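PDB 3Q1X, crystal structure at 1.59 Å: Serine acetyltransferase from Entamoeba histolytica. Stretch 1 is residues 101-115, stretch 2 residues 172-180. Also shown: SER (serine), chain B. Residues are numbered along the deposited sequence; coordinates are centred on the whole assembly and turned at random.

Stretch 1 (101-115) RTLKTDLIAAYAGDP
Stretch 2, residues 172-180: IKGHFFIDH

Two backbone amides of the loop and short strand of 172-180 end on side chains of the helix running through Arg101 to Ala112 in serine acetyltransferase: His175 N donates to Thr105 OG1 (2.9 Å, 167°) and Phe176 N to Asp106 OD1 (2.9 Å, 167°). Thr105 (chi1 p) in turn donates from OG1 to Thr102 O (2.6 Å), so its hydroxyl serves both stretches; Asp106 is m, chi2 -36°. At the far end Asp114 (t) and Asp179 (t) bring like charges together, Asp114 OD1 to Asp179 OD2 4.0 Å, and the serine amino group bridges them, SER N donating to Asp114 OD1 (2.8 Å) and Asp179 OD2 (2.7 Å), which offsets the repulsion. Three waters donate across the gap: one to Asp106 O (2.9 Å) and Phe176 O (2.6 Å), one to Gly113 O and Asp179 OD2 (2.7 Å each), one to Asp114 OD2 and Asp179 OD1 (2.7 Å each).

The chains run in the same sense, CA to CA: Thr102-Gly174 5.4 Å, Asp106-His175 4.1 Å, Ala110-Phe177 5.3 Å, Asp114-Asp179 7.7 Å. Gly174 (-78/-176) precedes His175 at 48/45, a left-handed backbone conformation, after which Phe176 leads into the strand at Phe177 and Ile178; a CB on Gly174 would lie 2.9 Å from Thr105 OG1, a clash. The His175 ring (chi1 m) lies against Thr105 CB, 3.4 Å from its centroid and over the face, while His175 CA approaches Thr105 O at 3.5 Å.

Phe177 (-141/121; t, chi2 46°) points toward the helix and lays its ring face on Ala110 CA, 3.6 Å from the centroid; Ala110 CB reaches CD1 of Phe177 at 3.5 Å. Ala109 CB sits 3.3 Å from His175 O, and Gly113 (-99/0) leaves room where a CB would be tight, 3.3 Å from Phe177 CD2. The contact between them buries 516 Å², both sides summed.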

# COMPACT_ATOMS: atom_id res chain seq x y z
N ARG A 101 -0.07 0.37 28.13
CA ARG A 101 0.99 1.24 28.63
C ARG A 101 2.06 1.50 27.56
O ARG A 101 2.48 2.64 27.34
CB ARG A 101 1.61 0.65 29.91
CG ARG A 101 0.64 0.67 31.09
CD ARG A 101 1.25 0.18 32.41
NE ARG A 101 1.41 -1.28 32.47
CZ ARG A 101 0.56 -2.12 33.07
NH1 ARG A 101 -0.53 -1.68 33.69
NH2 ARG A 101 0.82 -3.42 33.06
N THR A 102 2.45 0.44 26.85
CA THR A 102 3.47 0.59 25.81
C THR A 102 2.97 1.46 24.66
O THR A 102 3.71 2.28 24.13
CB THR A 102 3.93 -0.77 25.26
OG1 THR A 102 4.39 -1.58 26.34
CG2 THR A 102 5.05 -0.58 24.26
N LEU A 103 1.70 1.26 24.28
CA LEU A 103 1.12 2.03 23.17
C LEU A 103 1.08 3.52 23.50
O LEU A 103 1.24 4.36 22.61
CB LEU A 103 -0.27 1.51 22.81
CG LEU A 103 -0.30 0.21 21.99
CD1 LEU A 103 -1.74 -0.25 21.82
CD2 LEU A 103 0.36 0.37 20.62
N LYS A 104 0.88 3.85 24.78
CA LYS A 104 0.95 5.25 25.20
C LYS A 104 2.34 5.83 24.92
O LYS A 104 2.45 6.95 24.41
CB LYS A 104 0.59 5.40 26.68
CG LYS A 104 -0.91 5.33 26.93
CD LYS A 104 -1.22 5.41 28.42
CE LYS A 104 -1.12 6.84 28.93
NZ LYS A 104 -1.21 6.90 30.42
N THR A 105 3.39 5.07 25.25
CA THR A 105 4.77 5.52 25.00
C THR A 105 5.05 5.67 23.50
O THR A 105 5.73 6.62 23.08
CB THR A 105 5.85 4.61 25.65
OG1 THR A 105 5.94 3.36 24.94
CG2 THR A 105 5.57 4.35 27.14
N ASP A 106 4.54 4.75 22.69
CA ASP A 106 4.65 4.87 21.23
C ASP A 106 4.03 6.18 20.72
O ASP A 106 4.57 6.83 19.81
CB ASP A 106 4.00 3.67 20.53
CG ASP A 106 4.59 2.34 20.97
OD1 ASP A 106 5.81 2.25 21.23
OD2 ASP A 106 3.82 1.36 21.07
N LEU A 107 2.90 6.56 21.29
CA LEU A 107 2.25 7.83 20.93
C LEU A 107 3.10 9.03 21.30
O LEU A 107 3.29 9.94 20.49
CB LEU A 107 0.87 7.94 21.56
CG LEU A 107 -0.23 7.06 20.99
CD1 LEU A 107 -1.38 7.06 21.96
CD2 LEU A 107 -0.69 7.54 19.61
N ILE A 108 3.62 9.02 22.52
CA ILE A 108 4.56 10.05 22.98
C ILE A 108 5.73 10.19 22.01
O ILE A 108 6.08 11.31 21.61
CB ILE A 108 5.07 9.73 24.41
CG1 ILE A 108 3.91 9.82 25.39
CG2 ILE A 108 6.20 10.69 24.80
CD1 ILE A 108 4.15 9.17 26.74
N ALA A 109 6.30 9.05 21.60
CA ALA A 109 7.41 9.02 20.65
C ALA A 109 7.00 9.58 19.29
O ALA A 109 7.77 10.31 18.65
CB ALA A 109 7.94 7.60 20.50
N ALA A 110 5.80 9.24 18.84
CA ALA A 110 5.28 9.73 17.56
C ALA A 110 5.17 11.25 17.58
O ALA A 110 5.66 11.93 16.67
CB ALA A 110 3.93 9.11 17.26
N TYR A 111 4.53 11.80 18.60
CA TYR A 111 4.37 13.24 18.68
C TYR A 111 5.73 13.93 18.81
O TYR A 111 5.99 14.93 18.13
CB TYR A 111 3.42 13.63 19.82
CG TYR A 111 3.19 15.12 19.90
CD1 TYR A 111 2.16 15.73 19.17
CD2 TYR A 111 3.99 15.92 20.71
CE1 TYR A 111 1.95 17.11 19.24
CE2 TYR A 111 3.78 17.30 20.79
CZ TYR A 111 2.77 17.89 20.06
OH TYR A 111 2.59 19.25 20.15
N ALA A 112 6.59 13.38 19.66
CA ALA A 112 7.92 13.95 19.90
C ALA A 112 8.83 13.93 18.67
O ALA A 112 9.73 14.77 18.56
CB ALA A 112 8.59 13.26 21.07
N GLY A 113 8.60 12.97 17.77
CA GLY A 113 9.43 12.79 16.59
C GLY A 113 8.90 13.38 15.28
O GLY A 113 9.56 13.27 14.23
N ASP A 114 7.73 14.02 15.34
CA ASP A 114 7.05 14.51 14.13
C ASP A 114 6.53 15.96 14.23
O ASP A 114 5.47 16.20 14.83
CB ASP A 114 5.89 13.59 13.74
CG ASP A 114 5.27 13.96 12.40
OD1 ASP A 114 5.88 14.77 11.65
OD2 ASP A 114 4.17 13.45 12.08
N PRO A 115 7.24 16.91 13.61
CA PRO A 115 6.81 18.31 13.64
C PRO A 115 5.44 18.53 12.99
O PRO A 115 4.82 19.57 13.22
CB PRO A 115 7.89 19.04 12.83
CG PRO A 115 9.05 18.14 12.83
CD PRO A 115 8.53 16.75 12.92
N ILE A 172 9.89 -5.67 19.65
CA ILE A 172 10.03 -4.22 19.62
C ILE A 172 9.67 -3.58 20.96
O ILE A 172 8.55 -3.76 21.46
CB ILE A 172 9.20 -3.56 18.47
CG1 ILE A 172 9.40 -4.30 17.14
CG2 ILE A 172 9.55 -2.09 18.32
CD1 ILE A 172 8.49 -3.82 16.01
N LYS A 173 10.62 -2.85 21.54
CA LYS A 173 10.38 -2.15 22.79
C LYS A 173 9.54 -0.89 22.59
O LYS A 173 9.10 -0.62 21.47
CB LYS A 173 11.70 -1.84 23.50
CG LYS A 173 12.44 -3.12 23.94
CD LYS A 173 13.53 -2.82 24.96
CE LYS A 173 14.13 -4.11 25.50
NZ LYS A 173 15.63 -4.03 25.59
N GLY A 174 9.30 -0.15 23.67
CA GLY A 174 8.41 1.02 23.65
C GLY A 174 8.99 2.28 23.06
O GLY A 174 10.12 2.30 22.58
N HIS A 175 8.21 3.36 23.12
CA HIS A 175 8.54 4.63 22.48
C HIS A 175 8.96 4.42 21.03
O HIS A 175 9.94 5.00 20.56
CB HIS A 175 9.63 5.38 23.26
CG HIS A 175 9.24 5.74 24.66
ND1 HIS A 175 8.68 6.96 24.99
CD2 HIS A 175 9.34 5.05 25.82
CE1 HIS A 175 8.45 7.00 26.29
NE2 HIS A 175 8.84 5.85 26.82
N PHE A 176 8.20 3.59 20.33
CA PHE A 176 8.51 3.20 18.97
C PHE A 176 7.72 4.06 17.99
O PHE A 176 6.52 4.30 18.18
CB PHE A 176 8.20 1.71 18.77
CG PHE A 176 8.55 1.18 17.41
CD1 PHE A 176 9.84 1.27 16.91
CD2 PHE A 176 7.57 0.61 16.62
CE1 PHE A 176 10.16 0.78 15.64
CE2 PHE A 176 7.88 0.11 15.34
CZ PHE A 176 9.18 0.20 14.85
N PHE A 177 8.39 4.53 16.95
CA PHE A 177 7.74 5.37 15.93
C PHE A 177 8.21 5.07 14.52
O PHE A 177 9.41 5.17 14.21
CB PHE A 177 7.95 6.85 16.26
CG PHE A 177 7.32 7.81 15.27
CD1 PHE A 177 6.00 7.63 14.82
CD2 PHE A 177 8.02 8.93 14.84
CE1 PHE A 177 5.42 8.54 13.92
CE2 PHE A 177 7.45 9.85 13.94
CZ PHE A 177 6.15 9.65 13.48
N ILE A 178 7.27 4.69 13.66
CA ILE A 178 7.48 4.63 12.22
C ILE A 178 6.77 5.83 11.59
O ILE A 178 5.55 5.93 11.64
CB ILE A 178 6.94 3.31 11.60
CG1 ILE A 178 7.68 2.09 12.16
CG2 ILE A 178 7.07 3.36 10.08
CD1 ILE A 178 6.90 0.79 12.04
N ASP A 179 7.54 6.75 11.01
CA ASP A 179 6.97 7.88 10.29
C ASP A 179 6.85 7.56 8.82
O ASP A 179 7.79 7.04 8.22
CB ASP A 179 7.85 9.12 10.47
CG ASP A 179 7.11 10.42 10.18
OD1 ASP A 179 5.88 10.41 9.89
OD2 ASP A 179 7.76 11.47 10.26
N HIS A 180 5.68 7.89 8.26
CA HIS A 180 5.35 7.68 6.83
C HIS A 180 5.12 6.20 6.54
O HIS A 180 3.99 5.79 6.24
CB HIS A 180 6.38 8.34 5.91
CG HIS A 180 6.36 9.84 6.01
ND1 HIS A 180 7.43 10.56 6.51
CD2 HIS A 180 5.40 10.74 5.70
CE1 HIS A 180 7.12 11.85 6.48
NE2 HIS A 180 5.90 11.98 6.00
N SER B . 6.95 13.87 9.28
CA SER B . 8.26 14.59 9.29
C SER B . 8.06 16.08 9.10
O SER B . 6.94 16.55 8.89
CB SER B . 9.18 14.04 8.19
OG SER B . 8.66 14.31 6.90
OXT SER B . 9.00 16.85 9.16
O HOH W 1 4.30 5.33 17.32
O HOH W 2 9.81 12.56 11.60
O HOH W 3 4.03 12.35 9.65